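Long-range contact in uncharacterized protein (Vibrio parahaemolyticus M0605, PDB 3X0T), which is probably the PirA component of a pore-forming toxin of a marine pathogen, with a jelly-roll fold: residues Glu50-Gln56 / Gln92-Asn98. Residue numbers count along the deposited sequence, not the author numbering.
Sequences ELTIQYQ and QRIVVIN
L51, I53, Y55, I94 and V96 form the apolar centre, on the face turned to the second sheet of the jelly-roll sandwich, where I43 meets I53 and V96. I53 CG1 lies 3.7 Å from I94 CG2, L51 CB 3.9 Å from V96 CG1, and Y55 CD2 3.7 Å from I94 CG1. The extended strand segments 51-56 and 92-98 run antiparallel (157°, axes 4.6 Å apart) as the central pair of their four-stranded sheet. Hydrogen-bonded pairs T52-I97 (I97 N to T52 O 2.7 Å), Q54-V95 (Q54 N to V95 O 2.9 Å) and Q56-R93 (Q56 N to R93 O 2.8 Å) alternate with non-hydrogen-bonded I53-V96 and Y55-I94 (CA-CA 4.5 and 4.7 Å). Outward, Y55 (chi1 t) donates from OH to Q92 OE1 at 2.6 Å. On the opposite face, Q56 (chi1 m, chi2 t) and R93 (chi1 p, chi2 and chi3 t) bring Q56 OE1 to the guanidinium edge, 2.9 Å from both R93 NE and NH2, while Q56 NE2 donates to Q54 OE1 (2.9 Å); R93 also salt-bridges E25. At the other end, a water lies 2.8 Å from both E50 O and N98 OD1; N98 ND2 bonds S102 O. The chemistry implies a largely apolar inner face with a polar Y55-Q92 end, and an outer Q54-Q56-R93 network beside V95 and I97.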
loop_
_atom_site.group_PDB
_atom_site.type_symbol
_atom_site.label_atom_id
_atom_site.label_comp_id
_atom_site.label_asym_id
_atom_site.label_seq_id
_atom_site.Cartn_x
_atom_site.Cartn_y
_atom_site.Cartn_z
ATOM N N GLU A 50 1.741 -13.502 8.789
ATOM C CA GLU A 50 2.369 -12.646 7.743
ATOM C C GLU A 50 1.293 -12.009 6.827
ATOM O O GLU A 50 0.187 -12.542 6.646
ATOM C CB GLU A 50 3.323 -13.443 6.870
ATOM C CG GLU A 50 2.712 -14.464 5.992
ATOM C CD GLU A 50 3.675 -15.415 5.325
ATOM O OE1 GLU A 50 4.902 -15.429 5.533
ATOM O OE2 GLU A 50 3.124 -16.299 4.615
ATOM N N LEU A 51 1.663 -10.934 6.164
ATOM C CA LEU A 51 0.840 -10.215 5.178
ATOM C C LEU A 51 1.699 -9.943 3.958
ATOM O O LEU A 51 2.892 -9.659 4.080
ATOM C CB LEU A 51 0.379 -8.881 5.785
ATOM C CG LEU A 51 -0.531 -8.984 7.029
ATOM C CD1 LEU A 51 -0.701 -7.639 7.698
ATOM C CD2 LEU A 51 -1.809 -9.651 6.721
ATOM N N THR A 52 1.045 -9.901 2.781
ATOM C CA THR A 52 1.723 -9.360 1.586
ATOM C C THR A 52 1.253 -7.924 1.309
ATOM O O THR A 52 0.049 -7.677 1.405
ATOM C CB THR A 52 1.409 -10.234 0.394
ATOM O OG1 THR A 52 2.018 -11.516 0.629
ATOM C CG2 THR A 52 1.987 -9.664 -0.902
ATOM N N ILE A 53 2.163 -7.016 1.013
ATOM C CA ILE A 53 1.784 -5.703 0.533
ATOM C C ILE A 53 2.157 -5.603 -0.929
ATOM O O ILE A 53 3.255 -6.046 -1.337
ATOM C CB ILE A 53 2.400 -4.588 1.394
ATOM C CG1 ILE A 53 1.766 -3.232 1.036
ATOM C CG2 ILE A 53 3.926 -4.562 1.357
ATOM C CD1 ILE A 53 2.109 -2.131 2.014
ATOM N N GLN A 54 1.263 -5.038 -1.727
ATOM C CA GLN A 54 1.557 -4.860 -3.164
ATOM C C GLN A 54 1.246 -3.448 -3.617
ATOM O O GLN A 54 0.258 -2.830 -3.193
ATOM C CB GLN A 54 0.748 -5.817 -4.087
ATOM C CG GLN A 54 1.014 -7.283 -3.747
ATOM C CD GLN A 54 0.514 -8.192 -4.769
ATOM O OE1 GLN A 54 -0.539 -7.996 -5.419
ATOM N NE2 GLN A 54 1.303 -9.284 -4.950
ATOM N N TYR A 55 2.093 -2.951 -4.505
ATOM C CA TYR A 55 1.853 -1.714 -5.249
ATOM C C TYR A 55 1.330 -2.130 -6.617
ATOM O O TYR A 55 2.027 -2.842 -7.311
ATOM C CB TYR A 55 3.144 -0.891 -5.361
ATOM C CG TYR A 55 2.906 0.557 -5.534
ATOM C CD1 TYR A 55 2.355 1.074 -6.734
ATOM C CD2 TYR A 55 3.134 1.456 -4.493
ATOM C CE1 TYR A 55 2.048 2.424 -6.851
ATOM C CE2 TYR A 55 2.813 2.795 -4.609
ATOM C CZ TYR A 55 2.269 3.277 -5.790
ATOM O OH TYR A 55 1.956 4.617 -5.864
ATOM N N GLN A 56 0.116 -1.694 -6.962
ATOM C CA GLN A 56 -0.531 -2.113 -8.202
ATOM C C GLN A 56 -0.861 -0.916 -9.073
ATOM O O GLN A 56 -0.987 0.213 -8.549
ATOM C CB GLN A 56 -1.799 -2.876 -7.898
ATOM C CG GLN A 56 -1.529 -4.171 -7.141
ATOM C CD GLN A 56 -2.766 -5.017 -6.956
ATOM O OE1 GLN A 56 -3.888 -4.600 -7.295
ATOM N NE2 GLN A 56 -2.578 -6.221 -6.416
ATOM N N GLN A 92 -3.583 3.649 -9.678
ATOM C CA GLN A 92 -2.650 2.932 -8.816
ATOM C C GLN A 92 -3.305 2.719 -7.472
ATOM O O GLN A 92 -4.188 3.483 -7.058
ATOM C CB GLN A 92 -1.285 3.633 -8.756
ATOM C CG GLN A 92 -1.360 5.067 -8.154
ATOM C CD GLN A 92 -0.166 5.818 -8.542
ATOM O OE1 GLN A 92 0.984 5.470 -8.123
ATOM N NE2 GLN A 92 -0.286 6.863 -9.327
ATOM N N ARG A 93 -2.819 1.693 -6.765
ATOM C CA ARG A 93 -3.316 1.440 -5.427
ATOM C C ARG A 93 -2.280 0.637 -4.661
ATOM O O ARG A 93 -1.391 0.015 -5.278
ATOM C CB ARG A 93 -4.662 0.695 -5.451
ATOM C CG ARG A 93 -4.639 -0.731 -5.979
ATOM C CD ARG A 93 -5.949 -1.404 -5.803
ATOM N NE ARG A 93 -5.883 -2.770 -6.296
ATOM C CZ ARG A 93 -6.836 -3.684 -6.059
ATOM N NH1 ARG A 93 -7.937 -3.340 -5.436
ATOM N NH2 ARG A 93 -6.583 -4.943 -6.411
ATOM N N ILE A 94 -2.422 0.596 -3.368
ATOM C CA ILE A 94 -1.661 -0.274 -2.499
ATOM C C ILE A 94 -2.660 -1.182 -1.818
ATOM O O ILE A 94 -3.647 -0.685 -1.228
ATOM C CB ILE A 94 -0.796 0.518 -1.467
ATOM C CG1 ILE A 94 0.203 1.415 -2.189
ATOM C CG2 ILE A 94 -0.111 -0.445 -0.539
ATOM C CD1 ILE A 94 0.963 2.346 -1.301
ATOM N N VAL A 95 -2.414 -2.478 -1.859
ATOM C CA VAL A 95 -3.262 -3.437 -1.175
ATOM C C VAL A 95 -2.420 -4.243 -0.174
ATOM O O VAL A 95 -1.230 -4.441 -0.380
ATOM C CB VAL A 95 -3.992 -4.399 -2.153
ATOM C CG1 VAL A 95 -5.001 -3.658 -2.994
ATOM C CG2 VAL A 95 -3.042 -5.203 -2.988
ATOM N N VAL A 96 -3.090 -4.719 0.845
ATOM C CA VAL A 96 -2.525 -5.680 1.770
ATOM C C VAL A 96 -3.355 -6.951 1.636
ATOM O O VAL A 96 -4.600 -6.891 1.628
ATOM C CB VAL A 96 -2.520 -5.141 3.244
ATOM C CG1 VAL A 96 -1.846 -6.155 4.149
ATOM C CG2 VAL A 96 -1.792 -3.811 3.314
ATOM N N ILE A 97 -2.657 -8.079 1.456
ATOM C CA ILE A 97 -3.285 -9.362 1.161
ATOM C C ILE A 97 -2.878 -10.328 2.297
ATOM O O ILE A 97 -1.730 -10.430 2.702
ATOM C CB ILE A 97 -2.762 -9.910 -0.197
ATOM C CG1 ILE A 97 -3.015 -8.879 -1.298
ATOM C CG2 ILE A 97 -3.455 -11.234 -0.511
ATOM C CD1 ILE A 97 -2.358 -9.234 -2.620
ATOM N N ASN A 98 -3.921 -11.021 2.781
ATOM C CA ASN A 98 -3.723 -11.976 3.880
ATOM C C ASN A 98 -4.064 -13.351 3.368
ATOM O O ASN A 98 -5.232 -13.688 3.213
ATOM C CB ASN A 98 -4.622 -11.607 5.072
ATOM C CG ASN A 98 -4.420 -12.524 6.247
ATOM O OD1 ASN A 98 -3.560 -13.383 6.213
ATOM N ND2 ASN A 98 -5.189 -12.286 7.305
HETATM O O HOH W 1 -1.724 -13.655 8.299
#